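Local atomic coordinates of Glyoxalase/bleomycin resistance protein/dioxygenase (Nostoc punctiforme PCC 73102, PDB entry 3KOL), a protein that probably acts as a metal-dependent glyoxalase or dioxygenase of the vicinal oxygen chelate superfamily, and binds cobalt in this crystal. Residues 23-28 against 138-143; 28-33 against 75-80. All blocks are in the same frame, centred on the assembly; numbering follows the deposited sequence.

Contact 1 of 2, residues 23-28 against 138-143; sequences IALNVQ and FYDPDG
D142 reaches across to V27 and Q28 where the two βαβββ modules of this vicinal oxygen chelate fold meet: strand 17-27 belongs to the first module's sheet, and the D140-G143 turn joins strands 134-139 and 145-150 of the second. The D142 CA-CB bond points toward the strand end, and CG lies anti to the residue's own carbonyl carbon (chi1 -69°), 3.8 Å from V27 CA. Beyond CG the two oxygens part company. OD1 accepts the backbone N-H of Q28, with N to OD1 at 3.0 Å; the bond is nearly straight (171°) and meets OD1 on its syn side, 23° out of the carboxylate plane. OD2 instead lies close against V27, 3.2 Å from V27 CB and 3.3 Å from V27 CG1, where the two side chains cross at about a right angle. The carboxylate thus takes the peptide N-H just past the strand with one oxygen and packs on an aliphatic branch with the other.

D140 holds the backbone N of D142. D140 OD1 accepts from D142 N at 2.8 Å, the donor standing above the carboxylate plane, which makes an Asx turn; G143 N to D140 O, at 2.9 Å, closes a type I turn from D140 to G143, overlapping the Asx turn. F144 N also donates to D140 OD1. Beside them L25 slides past D140 in the opposite direction, its CD1 4.1 Å from D140 OD2. That buried oxygen has a polar partner of its own in the hydroxyl of Y37, while D142 O takes a hydrogen bond from R96 NE of the second subunit.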
ATOM      1  N   ILE A  23      -2.577   2.423  -4.030  1.00  9.52           N
ATOM      2  CA  ILE A  23      -1.479   2.759  -3.135  1.00 12.08           C
ATOM      3  C   ILE A  23      -0.616   3.656  -4.013  1.00 11.93           C
ATOM      4  O   ILE A  23      -0.313   3.309  -5.155  1.00 13.64           O
ATOM      5  CB  ILE A  23      -0.666   1.527  -2.680  1.00 13.36           C
ATOM      6  CG1 ILE A  23       0.518   1.993  -1.826  1.00 14.09           C
ATOM      7  CG2 ILE A  23      -0.184   0.733  -3.873  1.00 17.50           C
ATOM      8  CD1 ILE A  23       1.268   0.875  -1.160  1.00 18.47           C
ATOM      9  N   ALA A  24      -0.251   4.820  -3.499  1.00 11.13           N
ATOM     10  CA  ALA A  24       0.546   5.758  -4.271  1.00 11.30           C
ATOM     11  C   ALA A  24       1.974   5.831  -3.767  1.00 11.47           C
ATOM     12  O   ALA A  24       2.227   5.809  -2.563  1.00  9.80           O
ATOM     13  CB  ALA A  24      -0.092   7.143  -4.223  1.00 11.94           C
ATOM     14  N   LEU A  25       2.903   5.907  -4.712  1.00 11.80           N
ATOM     15  CA  LEU A  25       4.316   6.001  -4.406  1.00 11.58           C
ATOM     16  C   LEU A  25       4.882   7.221  -5.120  1.00 12.26           C
ATOM     17  O   LEU A  25       4.427   7.574  -6.208  1.00 11.57           O
ATOM     18  CB  LEU A  25       5.071   4.760  -4.904  1.00 11.36           C
ATOM     19  CG  LEU A  25       4.619   3.344  -4.520  1.00 13.48           C
ATOM     20  CD1 LEU A  25       5.599   2.327  -5.114  1.00 11.93           C
ATOM     21  CD2 LEU A  25       4.567   3.194  -3.011  1.00 11.91           C
ATOM     22  N   ASN A  26       5.853   7.875  -4.491  1.00 13.38           N
ATOM     23  CA  ASN A  26       6.530   9.014  -5.104  1.00 14.26           C
ATOM     24  C   ASN A  26       7.838   8.434  -5.624  1.00 14.00           C
ATOM     25  O   ASN A  26       8.546   7.750  -4.885  1.00 15.93           O
ATOM     26  CB  ASN A  26       6.845  10.101  -4.079  1.00 13.58           C
ATOM     27  CG  ASN A  26       5.611  10.822  -3.609  1.00 13.94           C
ATOM     28  OD1 ASN A  26       4.659  10.996  -4.370  1.00 15.96           O
ATOM     29  ND2 ASN A  26       5.618  11.255  -2.351  1.00 15.20           N
ATOM     30  N   VAL A  27       8.158   8.698  -6.886  1.00 14.38           N
ATOM     31  CA  VAL A  27       9.382   8.163  -7.468  1.00 14.82           C
ATOM     32  C   VAL A  27      10.253   9.272  -8.058  1.00 17.69           C
ATOM     33  O   VAL A  27       9.752  10.174  -8.731  1.00 18.86           O
ATOM     34  CB  VAL A  27       9.046   7.143  -8.565  1.00 14.84           C
ATOM     35  CG1 VAL A  27       8.197   6.018  -7.972  1.00 15.79           C
ATOM     36  CG2 VAL A  27       8.293   7.814  -9.698  1.00 13.33           C
ATOM     37  N   GLN A  28      11.553   9.203  -7.801  1.00 18.63           N
ATOM     38  CA  GLN A  28      12.477  10.218  -8.306  1.00 20.89           C
ATOM     39  C   GLN A  28      12.731  10.046  -9.803  1.00 20.61           C
ATOM     40  O   GLN A  28      12.876  11.031 -10.531  1.00 20.34           O
ATOM     41  CB  GLN A  28      13.803  10.149  -7.535  1.00 24.28           C
ATOM     42  CG  GLN A  28      14.670  11.397  -7.678  1.00 30.02           C
ATOM     43  CD  GLN A  28      15.407  11.466  -9.003  1.00 34.01           C
ATOM     44  OE1 GLN A  28      15.546  12.537  -9.598  1.00 36.58           O
ATOM     45  NE2 GLN A  28      15.905  10.323  -9.459  1.00 36.76           N
ATOM     46  N   PHE A 138      12.656  -7.408  -1.969  1.00 14.42           N
ATOM     47  CA  PHE A 138      13.628  -6.625  -2.716  1.00 14.51           C
ATOM     48  C   PHE A 138      13.158  -5.176  -2.768  1.00 14.65           C
ATOM     49  O   PHE A 138      11.968  -4.897  -2.638  1.00 15.39           O
ATOM     50  CB  PHE A 138      13.783  -7.202  -4.127  1.00 12.62           C
ATOM     51  CG  PHE A 138      12.475  -7.447  -4.828  1.00 12.86           C
ATOM     52  CD1 PHE A 138      11.962  -6.516  -5.724  1.00 11.94           C
ATOM     53  CD2 PHE A 138      11.746  -8.606  -4.573  1.00 12.06           C
ATOM     54  CE1 PHE A 138      10.741  -6.732  -6.358  1.00 13.14           C
ATOM     55  CE2 PHE A 138      10.521  -8.834  -5.200  1.00 12.43           C
ATOM     56  CZ  PHE A 138      10.019  -7.892  -6.096  1.00 13.46           C
ATOM     57  N   TYR A 139      14.098  -4.257  -2.949  1.00 15.14           N
ATOM     58  CA  TYR A 139      13.788  -2.831  -3.007  1.00 16.39           C
ATOM     59  C   TYR A 139      13.539  -2.346  -4.430  1.00 16.04           C
ATOM     60  O   TYR A 139      14.134  -2.862  -5.382  1.00 14.82           O
ATOM     61  CB  TYR A 139      14.945  -2.028  -2.411  1.00 17.87           C
ATOM     62  CG  TYR A 139      15.212  -2.333  -0.959  1.00 19.40           C
ATOM     63  CD1 TYR A 139      14.286  -1.983   0.022  1.00 21.62           C
ATOM     64  CD2 TYR A 139      16.384  -2.982  -0.560  1.00 20.91           C
ATOM     65  CE1 TYR A 139      14.516  -2.267   1.361  1.00 21.35           C
ATOM     66  CE2 TYR A 139      16.622  -3.272   0.782  1.00 20.09           C
ATOM     67  CZ  TYR A 139      15.681  -2.910   1.734  1.00 22.00           C
ATOM     68  OH  TYR A 139      15.887  -3.188   3.064  1.00 21.72           O
ATOM     69  N   ASP A 140      12.657  -1.354  -4.570  1.00 14.48           N
ATOM     70  CA  ASP A 140      12.366  -0.777  -5.879  1.00 15.01           C
ATOM     71  C   ASP A 140      13.412   0.319  -6.094  1.00 14.95           C
ATOM     72  O   ASP A 140      14.232   0.562  -5.206  1.00 14.40           O
ATOM     73  CB  ASP A 140      10.916  -0.242  -5.942  1.00 14.97           C
ATOM     74  CG  ASP A 140      10.724   1.118  -5.268  1.00 15.69           C
ATOM     75  OD1 ASP A 140      11.649   1.652  -4.616  1.00 16.51           O
ATOM     76  OD2 ASP A 140       9.606   1.661  -5.396  1.00 16.81           O
ATOM     77  N   PRO A 141      13.416   0.981  -7.268  1.00 16.77           N
ATOM     78  CA  PRO A 141      14.395   2.038  -7.559  1.00 16.67           C
ATOM     79  C   PRO A 141      14.597   3.133  -6.513  1.00 18.81           C
ATOM     80  O   PRO A 141      15.678   3.723  -6.436  1.00 19.45           O
ATOM     81  CB  PRO A 141      13.901   2.606  -8.890  1.00 17.55           C
ATOM     82  CG  PRO A 141      13.316   1.402  -9.556  1.00 18.91           C
ATOM     83  CD  PRO A 141      12.530   0.768  -8.426  1.00 17.31           C
ATOM     84  N   ASP A 142      13.569   3.409  -5.713  1.00 16.98           N
ATOM     85  CA  ASP A 142      13.660   4.455  -4.697  1.00 16.71           C
ATOM     86  C   ASP A 142      13.979   3.925  -3.307  1.00 15.78           C
ATOM     87  O   ASP A 142      14.168   4.701  -2.371  1.00 17.28           O
ATOM     88  CB  ASP A 142      12.355   5.252  -4.648  1.00 16.84           C
ATOM     89  CG  ASP A 142      12.143   6.089  -5.893  1.00 20.08           C
ATOM     90  OD1 ASP A 142      12.843   7.112  -6.040  1.00 19.88           O
ATOM     91  OD2 ASP A 142      11.290   5.722  -6.730  1.00 20.42           O
ATOM     92  N   GLY A 143      14.034   2.607  -3.172  1.00 13.95           N
ATOM     93  CA  GLY A 143      14.339   2.029  -1.878  1.00 14.33           C
ATOM     94  C   GLY A 143      13.118   1.545  -1.121  1.00 13.60           C
ATOM     95  O   GLY A 143      13.219   1.210   0.058  1.00 15.22           O
TER

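Contact 2 of 2, residues 28-33 against 75-80; sequences QDMQAS and LDLFGE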
ATOM      1  N   GLN A  28      11.553   9.203  -7.801  1.00 18.63           N
ATOM      2  CA  GLN A  28      12.477  10.218  -8.306  1.00 20.89           C
ATOM      3  C   GLN A  28      12.731  10.046  -9.803  1.00 20.61           C
ATOM      4  O   GLN A  28      12.876  11.031 -10.531  1.00 20.34           O
ATOM      5  CB  GLN A  28      13.803  10.149  -7.535  1.00 24.28           C
ATOM      6  CG  GLN A  28      14.670  11.397  -7.678  1.00 30.02           C
ATOM      7  CD  GLN A  28      15.407  11.466  -9.003  1.00 34.01           C
ATOM      8  OE1 GLN A  28      15.546  12.537  -9.598  1.00 36.58           O
ATOM      9  NE2 GLN A  28      15.905  10.323  -9.459  1.00 36.76           N
ATOM     10  N   ASP A  29      12.772   8.794 -10.257  1.00 19.81           N
ATOM     11  CA  ASP A  29      13.021   8.481 -11.664  1.00 21.50           C
ATOM     12  C   ASP A  29      11.837   7.706 -12.246  1.00 22.28           C
ATOM     13  O   ASP A  29      11.793   6.479 -12.169  1.00 21.49           O
ATOM     14  CB  ASP A  29      14.297   7.639 -11.788  1.00 22.53           C
ATOM     15  CG  ASP A  29      14.774   7.503 -13.225  1.00 25.45           C
ATOM     16  OD1 ASP A  29      13.926   7.436 -14.137  1.00 25.09           O
ATOM     17  OD2 ASP A  29      16.003   7.443 -13.439  1.00 27.49           O
HETATM   18  N   MSE A  30      10.893   8.425 -12.845  1.00 23.40           N
HETATM   19  CA  MSE A  30       9.697   7.805 -13.413  1.00 25.68           C
HETATM   20  C   MSE A  30       9.936   6.637 -14.370  1.00 24.32           C
HETATM   21  O   MSE A  30       9.284   5.604 -14.254  1.00 22.58           O
HETATM   22  CB  MSE A  30       8.836   8.865 -14.110  1.00 27.17           C
HETATM   23  CG  MSE A  30       7.569   8.311 -14.762  1.00 33.22           C
HETATM   24 SE   MSE A  30       6.416   7.355 -13.516  1.00 35.51          SE
HETATM   25  CE  MSE A  30       5.471   8.873 -12.776  1.00 38.02           C
ATOM     26  N   GLN A  31      10.856   6.788 -15.316  1.00 23.35           N
ATOM     27  CA  GLN A  31      11.104   5.706 -16.263  1.00 23.16           C
ATOM     28  C   GLN A  31      11.735   4.479 -15.607  1.00 20.64           C
ATOM     29  O   GLN A  31      11.452   3.348 -16.005  1.00 20.77           O
ATOM     30  CB  GLN A  31      11.965   6.207 -17.427  1.00 27.91           C
ATOM     31  CG  GLN A  31      11.326   7.377 -18.172  1.00 35.17           C
ATOM     32  CD  GLN A  31       9.918   7.067 -18.668  1.00 38.57           C
ATOM     33  OE1 GLN A  31       9.008   7.895 -18.548  1.00 40.61           O
ATOM     34  NE2 GLN A  31       9.737   5.877 -19.238  1.00 40.11           N
ATOM     35  N   ALA A  32      12.584   4.692 -14.606  1.00 16.71           N
ATOM     36  CA  ALA A  32      13.208   3.569 -13.912  1.00 14.20           C
ATOM     37  C   ALA A  32      12.117   2.802 -13.166  1.00 13.77           C
ATOM     38  O   ALA A  32      12.146   1.573 -13.090  1.00 11.27           O
ATOM     39  CB  ALA A  32      14.264   4.069 -12.930  1.00 14.52           C
ATOM     40  N   SER A  33      11.147   3.536 -12.627  1.00 13.05           N
ATOM     41  CA  SER A  33      10.046   2.913 -11.897  1.00 13.01           C
ATOM     42  C   SER A  33       9.035   2.252 -12.831  1.00 13.23           C
ATOM     43  O   SER A  33       8.502   1.190 -12.508  1.00 12.01           O
ATOM     44  CB  SER A  33       9.366   3.944 -10.991  1.00 13.17           C
ATOM     45  OG  SER A  33      10.278   4.387  -9.992  1.00 15.45           O
ATOM     46  N   LEU A  75      -1.728   0.932  -8.642  1.00 11.18           N
ATOM     47  CA  LEU A  75      -0.462   1.395  -8.085  1.00 10.43           C
ATOM     48  C   LEU A  75      -0.197   2.700  -8.827  1.00 12.53           C
ATOM     49  O   LEU A  75       0.012   2.694 -10.042  1.00 12.55           O
ATOM     50  CB  LEU A  75       0.674   0.404  -8.374  1.00 10.08           C
ATOM     51  CG  LEU A  75       2.076   0.871  -7.963  1.00 11.45           C
ATOM     52  CD1 LEU A  75       2.140   1.011  -6.449  1.00 10.64           C
ATOM     53  CD2 LEU A  75       3.130  -0.130  -8.448  1.00 11.54           C
ATOM     54  N   ASP A  76      -0.246   3.817  -8.110  1.00 12.82           N
ATOM     55  CA  ASP A  76       0.005   5.120  -8.720  1.00 14.87           C
ATOM     56  C   ASP A  76       1.444   5.517  -8.481  1.00 15.32           C
ATOM     57  O   ASP A  76       1.944   5.406  -7.362  1.00 15.61           O
ATOM     58  CB  ASP A  76      -0.877   6.225  -8.115  1.00 16.44           C
ATOM     59  CG  ASP A  76      -2.339   6.089  -8.475  1.00 23.67           C
ATOM     60  OD1 ASP A  76      -2.649   5.597  -9.581  1.00 26.04           O
ATOM     61  OD2 ASP A  76      -3.184   6.508  -7.652  1.00 24.74           O
ATOM     62  N   LEU A  77       2.108   5.981  -9.533  1.00 13.41           N
ATOM     63  CA  LEU A  77       3.478   6.440  -9.414  1.00 13.21           C
ATOM     64  C   LEU A  77       3.453   7.933  -9.713  1.00 14.37           C
ATOM     65  O   LEU A  77       2.977   8.350 -10.766  1.00 15.26           O
ATOM     66  CB  LEU A  77       4.386   5.718 -10.409  1.00 13.78           C
ATOM     67  CG  LEU A  77       4.428   4.192 -10.311  1.00 12.37           C
ATOM     68  CD1 LEU A  77       5.402   3.664 -11.347  1.00 12.00           C
ATOM     69  CD2 LEU A  77       4.849   3.756  -8.910  1.00 13.04           C
ATOM     70  N   PHE A  78       3.937   8.727  -8.765  1.00 15.54           N
ATOM     71  CA  PHE A  78       3.979  10.172  -8.909  1.00 16.78           C
ATOM     72  C   PHE A  78       5.422  10.604  -9.088  1.00 16.80           C
ATOM     73  O   PHE A  78       6.246  10.403  -8.203  1.00 16.26           O
ATOM     74  CB  PHE A  78       3.382  10.837  -7.662  1.00 19.58           C
ATOM     75  CG  PHE A  78       1.884  10.756  -7.594  1.00 22.06           C
ATOM     76  CD1 PHE A  78       1.099  11.709  -8.235  1.00 24.65           C
ATOM     77  CD2 PHE A  78       1.255   9.709  -6.925  1.00 24.26           C
ATOM     78  CE1 PHE A  78      -0.289  11.623  -8.214  1.00 25.74           C
ATOM     79  CE2 PHE A  78      -0.139   9.613  -6.899  1.00 24.14           C
ATOM     80  CZ  PHE A  78      -0.911  10.571  -7.544  1.00 26.30           C
ATOM     81  N   GLY A  79       5.726  11.187 -10.243  1.00 17.08           N
ATOM     82  CA  GLY A  79       7.081  11.638 -10.505  1.00 17.73           C
ATOM     83  C   GLY A  79       7.469  12.799  -9.612  1.00 18.20           C
ATOM     84  O   GLY A  79       6.842  13.858  -9.646  1.00 18.82           O
ATOM     85  N   GLU A  80       8.505  12.593  -8.806  1.00 18.85           N
ATOM     86  CA  GLU A  80       9.002  13.607  -7.879  1.00 20.47           C
ATOM     87  C   GLU A  80      10.525  13.629  -7.973  1.00 20.79           C
ATOM     88  O   GLU A  80      11.214  13.218  -7.044  1.00 19.59           O
ATOM     89  CB  GLU A  80       8.592  13.258  -6.445  1.00 22.09           C
ATOM     90  CG  GLU A  80       7.100  13.333  -6.160  1.00 23.49           C
ATOM     91  CD  GLU A  80       6.551  14.740  -6.297  1.00 28.25           C
ATOM     92  OE1 GLU A  80       7.351  15.697  -6.228  1.00 27.72           O
ATOM     93  OE2 GLU A  80       5.321  14.893  -6.463  1.00 29.67           O
TER
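Q28 and M30 run close beside the end of strand 74-79, with CA of Q28 4.9 Å from CA of E80 and CA of M30 5.5 Å from CA of G79. At that end Q28 CA makes a CA-H...O contact with E80 O at 3.5 Å, the angle at the hydrogen being 161°. The selenomethionine M30 then doubles back on the strand: the bend at chi2 (57°) turns SE toward L77 CB, and the bend at chi3 (84°) lays CE on the backbone. This methyl lies 3.2 Å from L77 O and 3.4 Å from G79 N, on main chain that at G79 carries no side chain, while SE lies 4.1 Å from L77 CB. This is the helix-on-sheet layer of a βαβββ module, helix 30-40 packing on the face to which L77 points. F78, pointing away and lying near a cobalt ion, meets Y98 of the second subunit edge-to-face. Three residues on from M30, S33 CB touches L77 CD1 at 4.0 Å. The helix itself starts at D29, the N-cap, whose OD1 accepts from A32 N at 3.1 Å from above the carboxylate plane.

How the contacts relate
Contacts 1 and 2 lie with their centres 7 Å apart and share Q28, the first residue after strand 17-27. Along the chain, contact 2 is nested within the span closed by contact 1. Strands 17-27 and 74-79 are parallel neighbours in one sheet, and a probable hydrogen bond from E80 N to V27 O (2.7 Å) ties the contacts directly; V27 CG1 also packs on S33 OG. Contact 2 packs the start of helix 30-40 on the sheet of the first module, whereas contact 1 joins that module to the second. Both touch the second subunit, consistent with a dimer interface that lies close to the metal sites.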